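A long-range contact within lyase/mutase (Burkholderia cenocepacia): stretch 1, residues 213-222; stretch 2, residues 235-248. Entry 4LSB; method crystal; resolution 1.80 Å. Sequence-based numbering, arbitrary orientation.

Stretch 1 213-222: APVNVVMGLQ
Stretch 2 235-248: GVKRVSVGGALARA

Two neighbouring parallel strands make the contact, running through N216-V218 and R238-S240, with N-to-C directions 28° apart and axes approaching to 4.6 Å. The register pairs N216 with R238, V217 with V239 and V218 with S240, at CA-CA distances of 4.4, 4.9 and 4.7 Å. Phi/psi values are extended: -101/138 at N216, -122/137 at V217, -99/139 at V218, -135/137 at R238, -128/123 at V239 and -114/175 at S240. Together the stretches bury 638 Å².

The backbone ladder follows the parallel rule, in which one strand's residue bonds to residues flanking its partner. R238 N donates to V215 O (3.1 Å), V217 N to R238 O (2.9 Å), S240 N to V217 O (3.0 Å), and M219 N to S240 O (2.9 Å). At the entry, V215 O also accepts from K237 N (3.1 Å), so one carbonyl holds two successive amides. Just before this, a water accepts from V215 N (2.9 Å) and donates to G235 O (2.7 Å), bridging the two stretches.

N216 covers the most surface, and its amide serves two partners on the face it shares with R238, V218 and S240. With chi1 177° (t) and chi2 102°, its OD1 accepts from R238 NE at 2.9 Å, lying at the guanidinium edge, near its plane, while ND2 donates to S240 OG at 3.0 Å. An amide suits this place because it carries an acceptor and a donor side by side. R238 has chi1 to chi3 t, t, p and chi4 -164°, and a second water donates to N216 OD1 (2.8 Å) and accepts from R238 NH2 (3.0 Å). S240, chi1 p, places OG to accept from N216 ND2; its CB is on the same face as V218 (chi1 p), whose CB lies 3.6 Å from S240 OG.

V217 and V239 occupy the other face, both with chi1 t. V217 CG2 packs against V236 CG2 (chi1 t) at 3.6 Å, so the apolar contact runs diagonally back to V236, earlier in stretch 2. Further along, M219 CG meets V239 CG1 at 4.0 Å, although the end of the methionine, with chi1 and chi2 both m and chi3 129°, leads away.

Beyond the strands, stretch 2 turns through a type II' turn from V241 to A244, closed by A244 N to V241 O at 2.9 Å, with G242 at 51/-133, where positive phi favours glycine. G243 is the N-cap of the helix that follows. This brings R247 (chi1 to chi3 m, t, m; chi4 98°) back toward stretch 1, where its NH2 donates to G220 O at 2.8 Å. A third water donates to the same oxygen (3.0 Å) and accepts from R247 NH1 (2.7 Å). G220, at 93/11, calls for glycine because a CB would jam against the preceding carbonyl O; an ideal CB would also lie close, 3.5 Å, to A244 CB.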

# COMPACT_ATOMS: atom_id res chain seq x y z
N ALA B 213 13.61 -12.21 30.29
CA ALA B 213 12.28 -12.15 29.67
C ALA B 213 12.43 -12.02 28.14
O ALA B 213 13.52 -11.72 27.66
CB ALA B 213 11.54 -10.96 30.24
N PRO B 214 11.36 -12.25 27.38
CA PRO B 214 11.47 -12.21 25.93
C PRO B 214 12.04 -10.90 25.39
O PRO B 214 11.60 -9.82 25.78
CB PRO B 214 10.04 -12.38 25.47
CG PRO B 214 9.43 -13.27 26.54
CD PRO B 214 10.00 -12.68 27.80
N VAL B 215 12.88 -11.02 24.38
CA VAL B 215 13.44 -9.85 23.68
C VAL B 215 13.04 -9.89 22.21
O VAL B 215 13.07 -10.96 21.57
CB VAL B 215 14.97 -9.79 23.87
CG1 VAL B 215 15.64 -8.78 22.94
CG2 VAL B 215 15.29 -9.49 25.33
N ASN B 216 12.63 -8.73 21.67
CA ASN B 216 12.37 -8.57 20.23
C ASN B 216 13.59 -7.87 19.67
O ASN B 216 14.09 -6.92 20.27
CB ASN B 216 11.13 -7.67 20.03
CG ASN B 216 10.81 -7.39 18.57
OD1 ASN B 216 9.92 -8.00 18.04
ND2 ASN B 216 11.47 -6.40 17.95
N VAL B 217 14.04 -8.34 18.51
CA VAL B 217 15.09 -7.69 17.74
C VAL B 217 14.51 -7.37 16.35
O VAL B 217 13.77 -8.19 15.79
CB VAL B 217 16.30 -8.63 17.57
CG1 VAL B 217 17.22 -8.14 16.48
CG2 VAL B 217 17.01 -8.76 18.93
N VAL B 218 14.80 -6.17 15.85
CA VAL B 218 14.34 -5.78 14.51
C VAL B 218 15.49 -5.98 13.54
O VAL B 218 16.64 -5.72 13.86
CB VAL B 218 13.82 -4.33 14.44
CG1 VAL B 218 14.89 -3.31 14.78
CG2 VAL B 218 13.25 -4.05 13.05
N MET B 219 15.15 -6.49 12.36
CA MET B 219 16.08 -6.71 11.33
C MET B 219 15.74 -5.80 10.14
O MET B 219 14.56 -5.62 9.81
CB MET B 219 16.10 -8.18 10.90
CG MET B 219 16.96 -9.00 11.82
SD MET B 219 18.71 -8.67 11.55
CE MET B 219 19.25 -8.34 13.22
N GLY B 220 16.79 -5.25 9.55
CA GLY B 220 16.70 -4.46 8.32
C GLY B 220 16.56 -2.96 8.49
O GLY B 220 16.26 -2.24 7.52
N LEU B 221 16.75 -2.47 9.71
CA LEU B 221 16.52 -1.06 10.04
C LEU B 221 17.83 -0.32 9.83
O LEU B 221 17.85 0.74 9.18
CB LEU B 221 16.02 -0.87 11.49
N GLN B 222 18.91 -0.88 10.35
CA GLN B 222 20.24 -0.32 10.13
C GLN B 222 21.18 -1.48 9.88
O GLN B 222 20.75 -2.49 9.31
CB GLN B 222 20.69 0.51 11.36
N GLY B 235 19.52 -16.06 21.85
CA GLY B 235 18.53 -16.01 22.91
C GLY B 235 17.36 -15.08 22.67
O GLY B 235 16.53 -14.86 23.56
N VAL B 236 17.27 -14.57 21.45
CA VAL B 236 16.16 -13.75 21.02
C VAL B 236 14.90 -14.57 20.91
O VAL B 236 14.93 -15.74 20.49
CB VAL B 236 16.47 -13.09 19.65
CG1 VAL B 236 15.32 -12.20 19.20
CG2 VAL B 236 17.71 -12.23 19.78
N LYS B 237 13.77 -13.95 21.29
CA LYS B 237 12.48 -14.62 21.17
C LYS B 237 11.63 -14.20 19.95
O LYS B 237 10.88 -15.00 19.41
CB LYS B 237 11.69 -14.37 22.45
CG LYS B 237 10.36 -15.12 22.52
CD LYS B 237 10.46 -16.62 22.30
CE LYS B 237 11.40 -17.26 23.32
NZ LYS B 237 11.39 -18.74 23.16
N ARG B 238 11.70 -12.94 19.59
CA ARG B 238 10.84 -12.35 18.55
C ARG B 238 11.65 -11.49 17.62
O ARG B 238 12.48 -10.72 18.05
CB ARG B 238 9.75 -11.49 19.17
CG ARG B 238 8.54 -11.28 18.26
CD ARG B 238 7.38 -10.68 19.06
NE ARG B 238 7.60 -9.27 19.31
CZ ARG B 238 6.97 -8.49 20.20
NH1 ARG B 238 6.08 -8.93 21.01
NH2 ARG B 238 7.23 -7.19 20.21
N VAL B 239 11.38 -11.60 16.33
CA VAL B 239 12.08 -10.82 15.37
C VAL B 239 11.07 -10.11 14.47
O VAL B 239 10.22 -10.73 13.84
CB VAL B 239 12.99 -11.71 14.49
CG1 VAL B 239 13.80 -10.83 13.54
CG2 VAL B 239 13.91 -12.54 15.35
N SER B 240 11.18 -8.80 14.44
CA SER B 240 10.30 -7.95 13.63
C SER B 240 11.12 -7.25 12.50
O SER B 240 12.39 -7.34 12.43
CB SER B 240 9.66 -6.90 14.57
OG SER B 240 10.65 -5.95 15.05
N VAL B 241 10.41 -6.52 11.63
CA VAL B 241 11.07 -5.86 10.52
C VAL B 241 10.74 -4.36 10.31
O VAL B 241 11.18 -3.76 9.33
CB VAL B 241 10.86 -6.60 9.18
CG1 VAL B 241 11.38 -8.04 9.26
CG2 VAL B 241 9.41 -6.55 8.73
N GLY B 242 10.00 -3.75 11.23
CA GLY B 242 9.67 -2.34 11.14
C GLY B 242 9.10 -2.03 9.75
O GLY B 242 8.22 -2.76 9.27
N GLY B 243 9.60 -0.96 9.15
CA GLY B 243 9.10 -0.54 7.80
C GLY B 243 9.76 -1.26 6.63
O GLY B 243 9.58 -0.83 5.49
N ALA B 244 10.54 -2.32 6.87
CA ALA B 244 11.34 -2.91 5.80
C ALA B 244 10.56 -3.59 4.73
O ALA B 244 11.00 -3.62 3.57
CB ALA B 244 12.38 -3.85 6.35
N LEU B 245 9.42 -4.18 5.08
CA LEU B 245 8.57 -4.74 4.03
C LEU B 245 8.00 -3.62 3.13
O LEU B 245 7.99 -3.76 1.88
CB LEU B 245 7.48 -5.62 4.58
CG LEU B 245 7.96 -6.96 5.11
CD1 LEU B 245 6.88 -7.67 5.91
CD2 LEU B 245 8.50 -7.79 3.95
N ALA B 246 7.53 -2.54 3.75
CA ALA B 246 7.03 -1.40 2.98
C ALA B 246 8.15 -0.85 2.09
O ALA B 246 7.91 -0.52 0.92
CB ALA B 246 6.49 -0.31 3.93
N ARG B 247 9.38 -0.81 2.60
CA ARG B 247 10.49 -0.30 1.83
C ARG B 247 10.92 -1.32 0.74
O ARG B 247 11.36 -0.94 -0.30
CB ARG B 247 11.65 0.14 2.75
CG ARG B 247 11.33 1.34 3.63
CD ARG B 247 12.54 1.88 4.40
NE ARG B 247 12.98 0.92 5.43
CZ ARG B 247 13.98 0.05 5.31
NH1 ARG B 247 14.73 0.02 4.22
NH2 ARG B 247 14.26 -0.77 6.32
N ALA B 248 10.77 -2.62 0.97
CA ALA B 248 10.97 -3.57 -0.10
C ALA B 248 9.99 -3.32 -1.26
O ALA B 248 10.37 -3.33 -2.46
CB ALA B 248 10.85 -4.97 0.43
O HOH W 1 14.72 -13.20 24.57
O HOH W 2 7.88 -6.16 17.50
O HOH W 3 16.11 -2.28 4.49